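Local coordinates for protein formiminotetrahydrofolate cyclodeaminase (Thermotoga maritima, PDB 1O5H) that probably catalyses the cyclisation of 5-formiminotetrahydrofolate to 5,10-methenyltetrahydrofolate with release of ammonia, at residues Glu116-Pro121 with Leu169-Glu174; Met122-Val127 with Gln162-Asn167. One frame throughout, in Å; residues are numbered along the deposited sequence.

How the contacts relate
Both contacts join the same two helices, 107-141 and 147-172, which follow one another along the chain and run back antiparallel. The order is 116-121, 122-127, 162-167, 169-174, so contact 2 lies within the span that contact 1 brackets, nearer the turn between the helices. Their centres lie about 10 Å apart, that of contact 2 about 6 Å from the centre of the chain and that of contact 1 about 16 Å out, near the end of helix 147-172. Pro121 links them by packing against Glu164 and Asn167. Together they pack the two helices of one helical hairpin against each other in this all-helical protein, while residues of the later helix in both contacts reach the second subunit.

Contact 1 of 2, residues Glu116-Pro121 with Leu169-Glu174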
ATOM      1  N   GLU A 116      21.973   1.313 -12.047  1.00 43.45           N
ATOM      2  CA  GLU A 116      21.816   1.630 -10.637  1.00 42.87           C
ATOM      3  C   GLU A 116      20.355   1.848 -10.351  1.00 42.80           C
ATOM      4  O   GLU A 116      19.830   1.291  -9.395  1.00 44.77           O
ATOM      5  CB  GLU A 116      22.614   2.865 -10.248  1.00 42.03           C
ATOM      6  CG  GLU A 116      24.095   2.592 -10.084  1.00 48.65           C
ATOM      7  CD  GLU A 116      24.889   3.837  -9.749  1.00 62.08           C
ATOM      8  OE1 GLU A 116      24.281   4.920  -9.598  1.00 70.41           O
ATOM      9  OE2 GLU A 116      26.132   3.736  -9.641  1.00 65.55           O
ATOM     10  N   ALA A 117      19.693   2.633 -11.199  1.00 42.09           N
ATOM     11  CA  ALA A 117      18.284   2.939 -10.997  1.00 41.01           C
ATOM     12  C   ALA A 117      17.424   1.678 -10.956  1.00 41.35           C
ATOM     13  O   ALA A 117      16.566   1.532 -10.102  1.00 42.31           O
ATOM     14  CB  ALA A 117      17.799   3.863 -12.052  1.00 40.81           C
ATOM     15  N   ALA A 118      17.675   0.758 -11.869  1.00 39.80           N
ATOM     16  CA  ALA A 118      16.923  -0.465 -11.897  1.00 37.92           C
ATOM     17  C   ALA A 118      17.140  -1.291 -10.624  1.00 38.07           C
ATOM     18  O   ALA A 118      16.267  -2.047 -10.224  1.00 40.27           O
ATOM     19  CB  ALA A 118      17.307  -1.242 -13.120  1.00 36.58           C
ATOM     20  N   SER A 119      18.290  -1.127  -9.980  1.00 37.31           N
ATOM     21  CA  SER A 119      18.630  -1.939  -8.810  1.00 37.36           C
ATOM     22  C   SER A 119      17.804  -1.538  -7.632  1.00 37.01           C
ATOM     23  O   SER A 119      17.573  -2.348  -6.728  1.00 39.95           O
ATOM     24  CB  SER A 119      20.105  -1.800  -8.422  1.00 35.03           C
ATOM     25  OG  SER A 119      20.919  -2.306  -9.454  1.00 44.01           O
ATOM     26  N   VAL A 120      17.379  -0.282  -7.614  1.00 34.64           N
ATOM     27  CA  VAL A 120      16.691   0.219  -6.444  1.00 32.64           C
ATOM     28  C   VAL A 120      15.402  -0.550  -6.182  1.00 33.96           C
ATOM     29  O   VAL A 120      15.298  -1.186  -5.121  1.00 33.26           O
ATOM     30  CB  VAL A 120      16.455   1.714  -6.493  1.00 32.61           C
ATOM     31  CG1 VAL A 120      15.566   2.132  -5.337  1.00 25.87           C
ATOM     32  CG2 VAL A 120      17.779   2.425  -6.446  1.00 27.06           C
ATOM     33  N   PRO A 121      14.451  -0.570  -7.131  1.00 34.54           N
ATOM     34  CA  PRO A 121      13.209  -1.337  -6.904  1.00 36.21           C
ATOM     35  C   PRO A 121      13.508  -2.814  -6.703  1.00 37.75           C
ATOM     36  O   PRO A 121      12.881  -3.454  -5.872  1.00 41.77           O
ATOM     37  CB  PRO A 121      12.367  -1.088  -8.158  1.00 35.48           C
ATOM     38  CG  PRO A 121      13.275  -0.463  -9.179  1.00 33.07           C
ATOM     39  CD  PRO A 121      14.465   0.070  -8.455  1.00 32.60           C
ATOM     40  N   LEU A 169      10.985  -3.210 -14.392  1.00 37.54           N
ATOM     41  CA  LEU A 169      10.904  -3.387 -15.842  1.00 38.28           C
ATOM     42  C   LEU A 169      10.983  -2.106 -16.655  1.00 40.10           C
ATOM     43  O   LEU A 169      11.615  -2.114 -17.709  1.00 41.62           O
ATOM     44  CB  LEU A 169       9.709  -4.209 -16.260  1.00 35.87           C
ATOM     45  CG  LEU A 169       9.691  -5.582 -15.609  1.00 31.75           C
ATOM     46  CD1 LEU A 169       8.513  -6.370 -16.109  1.00 22.39           C
ATOM     47  CD2 LEU A 169      10.952  -6.316 -15.905  1.00 37.94           C
ATOM     48  N   ILE A 170      10.376  -1.012 -16.194  1.00 40.07           N
ATOM     49  CA  ILE A 170      10.509   0.228 -16.970  1.00 42.35           C
ATOM     50  C   ILE A 170      11.970   0.582 -17.134  1.00 43.61           C
ATOM     51  O   ILE A 170      12.366   1.056 -18.190  1.00 47.23           O
ATOM     52  CB  ILE A 170       9.689   1.442 -16.427  1.00 42.48           C
ATOM     53  CG1 ILE A 170      10.084   1.773 -14.970  1.00 46.55           C
ATOM     54  CG2 ILE A 170       8.173   1.218 -16.684  1.00 35.38           C
ATOM     55  CD1 ILE A 170       9.659   3.172 -14.431  1.00 44.88           C
ATOM     56  N   ASN A 171      12.783   0.324 -16.116  1.00 44.34           N
ATOM     57  CA  ASN A 171      14.198   0.606 -16.231  1.00 44.62           C
ATOM     58  C   ASN A 171      14.975  -0.348 -17.113  1.00 45.70           C
ATOM     59  O   ASN A 171      15.718   0.082 -18.009  1.00 49.60           O
ATOM     60  CB  ASN A 171      14.797   0.709 -14.869  1.00 44.75           C
ATOM     61  CG  ASN A 171      14.402   1.986 -14.187  1.00 51.04           C
ATOM     62  OD1 ASN A 171      15.011   3.034 -14.417  1.00 74.53           O
ATOM     63  ND2 ASN A 171      13.374   1.927 -13.374  1.00 29.69           N
ATOM     64  N   LEU A 172      14.768  -1.636 -16.907  1.00 44.19           N
ATOM     65  CA  LEU A 172      15.439  -2.633 -17.724  1.00 45.69           C
ATOM     66  C   LEU A 172      15.352  -2.390 -19.219  1.00 47.80           C
ATOM     67  O   LEU A 172      16.357  -2.545 -19.923  1.00 48.67           O
ATOM     68  CB  LEU A 172      14.897  -4.022 -17.421  1.00 45.84           C
ATOM     69  CG  LEU A 172      15.414  -4.553 -16.094  1.00 43.01           C
ATOM     70  CD1 LEU A 172      15.052  -5.996 -15.975  1.00 36.81           C
ATOM     71  CD2 LEU A 172      16.920  -4.351 -16.025  1.00 35.69           C
ATOM     72  N   LYS A 173      14.161  -2.019 -19.700  1.00 49.30           N
ATOM     73  CA  LYS A 173      13.907  -1.896 -21.137  1.00 48.95           C
ATOM     74  C   LYS A 173      14.791  -0.858 -21.809  1.00 49.04           C
ATOM     75  O   LYS A 173      14.994  -0.894 -23.018  1.00 48.47           O
ATOM     76  CB  LYS A 173      12.436  -1.632 -21.437  1.00 50.52           C
ATOM     77  CG  LYS A 173      11.947  -0.259 -21.056  1.00 52.05           C
ATOM     78  CD  LYS A 173      10.476  -0.092 -21.430  1.00 56.72           C
ATOM     79  CE  LYS A 173       9.929   1.198 -20.826  1.00 67.86           C
ATOM     80  NZ  LYS A 173       8.741   1.723 -21.555  1.00 68.00           N
ATOM     81  N   GLU A 174      15.340   0.047 -21.013  1.00 49.73           N
ATOM     82  CA  GLU A 174      16.292   1.034 -21.524  1.00 51.57           C
ATOM     83  C   GLU A 174      17.769   0.597 -21.546  1.00 49.21           C
ATOM     84  O   GLU A 174      18.606   1.262 -22.154  1.00 45.63           O
ATOM     85  CB  GLU A 174      16.153   2.319 -20.712  1.00 54.54           C
ATOM     86  CG  GLU A 174      14.753   2.921 -20.748  1.00 66.04           C
ATOM     87  CD  GLU A 174      14.226   3.125 -22.174  1.00 74.82           C
ATOM     88  OE1 GLU A 174      15.045   3.382 -23.099  1.00 62.34           O
ATOM     89  OE2 GLU A 174      12.981   3.022 -22.364  1.00 81.11           O
TER
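Asn171 meets helix 107-141 with its stem, not its amide nitrogen: Asn171 CB rests on the methyl of Ala118, CB to CB 3.6 Å, and also lies 3.8 Å from Ala118 CA. From this foothold the side chain runs on over the backbone toward Ala117, where Asn171 OD1 comes to 3.7 Å from Ala117 CB, a van der Waals touch without a hydrogen bond. The first torsion, chi1 -73°, puts CG opposite the carbonyl carbon and beside the backbone N, and with the amide turned by chi2, ND2 hydrogen-bonds Asn167 O one turn earlier in its own helix. The amide is thus tied to its own helix while its carbon stem packs on the neighbour. Leu172 adds a looser apolar touch, Leu172 CD2 to Ala118 CB at 4.3 Å; its CB does not aim at the other helix, but the branched end swings closer. The two alanines suit their places because their short methyls let the backbones approach, with Ala118 and Asn171 CA atoms 5.2 Å apart. Ala117 also packs on Ala95 and Val99 of helix 68-100. Alanine methyls on one helix facing larger side chains on the other allow close pairing here, in an antiparallel helical hairpin of an all-helical fold.

Contact 2 of 2, residues Met122-Val127 with Gln162-Asn167; sequences MDVIRV and QVEKVN
Glu164 lies against Val124 and Ile125 where helices 107-141 and 147-172 pack as an antiparallel helical hairpin in the middle of the all-helical fold. The short segment axes come within 8.9 Å, with 155° between their N-to-C directions. Glu164 buries more surface here than any other residue, and does so largely with its carbon chain. Bent at chi2 (-66°), that chain folds across Val124 at about a right angle, and Glu164 CG sits 3.5 Å from Val124 CG1. The carboxylate follows over the same valine, Glu164 OE2 lying 3.7 Å from Val124 CG1, so the acid borders an apolar side chain in a buried setting. Ser41 of helix 36-56 touches both Val124 and Glu164. A glycine in place of Glu164 would probably open a gap beside Val124 and Ile125, leaving their methyl and methylene groups without the chain they pack on. Beta-branched Val124 suits the interface by offering a broad, short surface, and it also packs on Leu88 of helix 68-100. Ile125 is longer and slides past Glu164 in the opposite direction, placing Ile125 CG1 3.6 Å from Glu164 CB. Lys165 directs its ammonium group away to a salt bridge with Glu192, while Lys165 N lies 3.8 Å from Ile125 CD1.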
HETATM    1  N   MSE A 122      14.495  -3.336  -7.418  1.00 37.93           N
HETATM    2  CA  MSE A 122      14.942  -4.699  -7.199  1.00 38.41           C
HETATM    3  C   MSE A 122      15.208  -4.920  -5.717  1.00 38.19           C
HETATM    4  O   MSE A 122      14.709  -5.880  -5.130  1.00 37.83           O
HETATM    5  CB  MSE A 122      16.194  -4.982  -8.037  1.00 38.63           C
HETATM    6  CG  MSE A 122      16.525  -6.457  -8.214  1.00 45.55           C
HETATM    7 SE   MSE A 122      15.032  -7.693  -8.618  1.00 58.65          SE
HETATM    8  CE  MSE A 122      14.531  -7.027 -10.217  1.00 71.13           C
ATOM      9  N   ASP A 123      15.958  -4.003  -5.110  1.00 39.63           N
ATOM     10  CA  ASP A 123      16.273  -4.105  -3.688  1.00 40.65           C
ATOM     11  C   ASP A 123      15.024  -4.040  -2.841  1.00 40.64           C
ATOM     12  O   ASP A 123      14.861  -4.853  -1.936  1.00 43.53           O
ATOM     13  CB  ASP A 123      17.327  -3.088  -3.279  1.00 38.68           C
ATOM     14  CG  ASP A 123      18.712  -3.476  -3.798  1.00 47.70           C
ATOM     15  OD1 ASP A 123      18.860  -4.657  -4.201  1.00 48.62           O
ATOM     16  OD2 ASP A 123      19.704  -2.701  -3.855  1.00 49.44           O
ATOM     17  N   VAL A 124      14.111  -3.127  -3.175  1.00 37.74           N
ATOM     18  CA  VAL A 124      12.846  -3.043  -2.459  1.00 34.28           C
ATOM     19  C   VAL A 124      12.163  -4.389  -2.488  1.00 35.66           C
ATOM     20  O   VAL A 124      11.684  -4.864  -1.456  1.00 38.46           O
ATOM     21  CB  VAL A 124      11.885  -2.002  -3.052  1.00 32.67           C
ATOM     22  CG1 VAL A 124      10.571  -2.060  -2.332  1.00 24.87           C
ATOM     23  CG2 VAL A 124      12.466  -0.615  -2.931  1.00 27.24           C
ATOM     24  N   ILE A 125      12.130  -5.014  -3.656  1.00 33.44           N
ATOM     25  CA  ILE A 125      11.510  -6.330  -3.782  1.00 34.34           C
ATOM     26  C   ILE A 125      12.163  -7.371  -2.883  1.00 36.14           C
ATOM     27  O   ILE A 125      11.502  -8.237  -2.319  1.00 34.93           O
ATOM     28  CB  ILE A 125      11.562  -6.814  -5.225  1.00 35.25           C
ATOM     29  CG1 ILE A 125      10.581  -6.022  -6.083  1.00 37.27           C
ATOM     30  CG2 ILE A 125      11.222  -8.274  -5.292  1.00 32.55           C
ATOM     31  CD1 ILE A 125      10.693  -6.290  -7.556  1.00 34.47           C
ATOM     32  N   ARG A 126      13.474  -7.298  -2.740  1.00 38.69           N
ATOM     33  CA  ARG A 126      14.114  -8.279  -1.891  1.00 39.53           C
ATOM     34  C   ARG A 126      13.621  -8.109  -0.484  1.00 37.74           C
ATOM     35  O   ARG A 126      13.306  -9.090   0.159  1.00 40.53           O
ATOM     36  CB  ARG A 126      15.608  -8.129  -1.900  1.00 42.00           C
ATOM     37  CG  ARG A 126      16.294  -8.480  -3.166  1.00 47.47           C
ATOM     38  CD  ARG A 126      17.765  -8.486  -2.924  1.00 67.67           C
ATOM     39  NE  ARG A 126      18.521  -8.405  -4.157  1.00 87.99           N
ATOM     40  CZ  ARG A 126      19.784  -8.775  -4.245  1.00 94.93           C
ATOM     41  NH1 ARG A 126      20.440  -8.670  -5.406  1.00 98.93           N
ATOM     42  NH2 ARG A 126      20.388  -9.265  -3.163  1.00 94.91           N
ATOM     43  N   VAL A 127      13.550  -6.875  -0.001  1.00 35.42           N
ATOM     44  CA  VAL A 127      12.975  -6.650   1.323  1.00 36.27           C
ATOM     45  C   VAL A 127      11.554  -7.214   1.380  1.00 35.66           C
ATOM     46  O   VAL A 127      11.183  -7.888   2.340  1.00 35.63           O
ATOM     47  CB  VAL A 127      12.971  -5.172   1.722  1.00 38.67           C
ATOM     48  CG1 VAL A 127      12.395  -5.013   3.115  1.00 36.91           C
ATOM     49  CG2 VAL A 127      14.394  -4.565   1.641  1.00 32.75           C
ATOM     50  N   GLN A 162       4.185  -5.719  -6.616  1.00 29.92           N
ATOM     51  CA  GLN A 162       3.715  -5.349  -7.955  1.00 30.24           C
ATOM     52  C   GLN A 162       4.235  -4.001  -8.374  1.00 30.79           C
ATOM     53  O   GLN A 162       4.707  -3.875  -9.488  1.00 35.69           O
ATOM     54  CB  GLN A 162       2.213  -5.418  -8.063  1.00 27.50           C
ATOM     55  CG  GLN A 162       1.743  -6.862  -8.119  1.00 38.38           C
ATOM     56  CD  GLN A 162       0.251  -7.000  -7.923  1.00 61.44           C
ATOM     57  OE1 GLN A 162      -0.376  -6.249  -7.152  1.00 65.79           O
ATOM     58  NE2 GLN A 162      -0.330  -7.968  -8.613  1.00 75.07           N
ATOM     59  N   VAL A 163       4.199  -3.010  -7.474  1.00 31.56           N
ATOM     60  CA  VAL A 163       4.639  -1.649  -7.799  1.00 31.97           C
ATOM     61  C   VAL A 163       6.065  -1.727  -8.302  1.00 33.55           C
ATOM     62  O   VAL A 163       6.375  -1.308  -9.422  1.00 36.70           O
ATOM     63  CB  VAL A 163       4.590  -0.716  -6.581  1.00 30.53           C
ATOM     64  CG1 VAL A 163       5.385   0.522  -6.831  1.00 30.46           C
ATOM     65  CG2 VAL A 163       3.175  -0.338  -6.242  1.00 35.48           C
ATOM     66  N   GLU A 164       6.924  -2.316  -7.490  1.00 31.50           N
ATOM     67  CA  GLU A 164       8.331  -2.315  -7.780  1.00 30.36           C
ATOM     68  C   GLU A 164       8.699  -3.120  -9.013  1.00 32.23           C
ATOM     69  O   GLU A 164       9.623  -2.743  -9.733  1.00 34.38           O
ATOM     70  CB  GLU A 164       9.082  -2.801  -6.570  1.00 28.48           C
ATOM     71  CG  GLU A 164       8.703  -1.997  -5.346  1.00 29.89           C
ATOM     72  CD  GLU A 164       9.123  -0.551  -5.420  1.00 33.72           C
ATOM     73  OE1 GLU A 164       9.852  -0.175  -6.362  1.00 43.72           O
ATOM     74  OE2 GLU A 164       8.741   0.223  -4.516  1.00 46.61           O
ATOM     75  N   LYS A 165       7.973  -4.201  -9.281  1.00 31.80           N
ATOM     76  CA  LYS A 165       8.211  -4.982 -10.484  1.00 32.21           C
ATOM     77  C   LYS A 165       8.045  -4.089 -11.685  1.00 35.81           C
ATOM     78  O   LYS A 165       8.934  -4.057 -12.574  1.00 40.09           O
ATOM     79  CB  LYS A 165       7.223  -6.120 -10.605  1.00 33.49           C
ATOM     80  CG  LYS A 165       7.399  -6.944 -11.838  1.00 30.66           C
ATOM     81  CD  LYS A 165       6.342  -8.031 -11.912  1.00 28.10           C
ATOM     82  CE  LYS A 165       6.631  -8.957 -13.075  1.00 33.55           C
ATOM     83  NZ  LYS A 165       5.561  -9.952 -13.135  1.00 39.45           N
ATOM     84  N   VAL A 166       6.943  -3.340 -11.728  1.00 32.76           N
ATOM     85  CA  VAL A 166       6.793  -2.401 -12.827  1.00 34.24           C
ATOM     86  C   VAL A 166       8.001  -1.447 -12.913  1.00 36.09           C
ATOM     87  O   VAL A 166       8.545  -1.204 -14.006  1.00 37.57           O
ATOM     88  CB  VAL A 166       5.463  -1.655 -12.774  1.00 36.57           C
ATOM     89  CG1 VAL A 166       5.528  -0.318 -13.548  1.00 30.15           C
ATOM     90  CG2 VAL A 166       4.368  -2.546 -13.325  1.00 27.65           C
ATOM     91  N   ASN A 167       8.450  -0.942 -11.768  1.00 34.40           N
ATOM     92  CA  ASN A 167       9.564  -0.026 -11.801  1.00 36.05           C
ATOM     93  C   ASN A 167      10.880  -0.681 -12.219  1.00 36.74           C
ATOM     94  O   ASN A 167      11.655  -0.090 -12.986  1.00 37.74           O
ATOM     95  CB  ASN A 167       9.639   0.776 -10.511  1.00 37.49           C
ATOM     96  CG  ASN A 167       8.446   1.703 -10.352  1.00 32.26           C
ATOM     97  OD1 ASN A 167       7.841   1.770  -9.295  1.00 39.83           O
ATOM     98  ND2 ASN A 167       8.083   2.397 -11.419  1.00 39.11           N
TER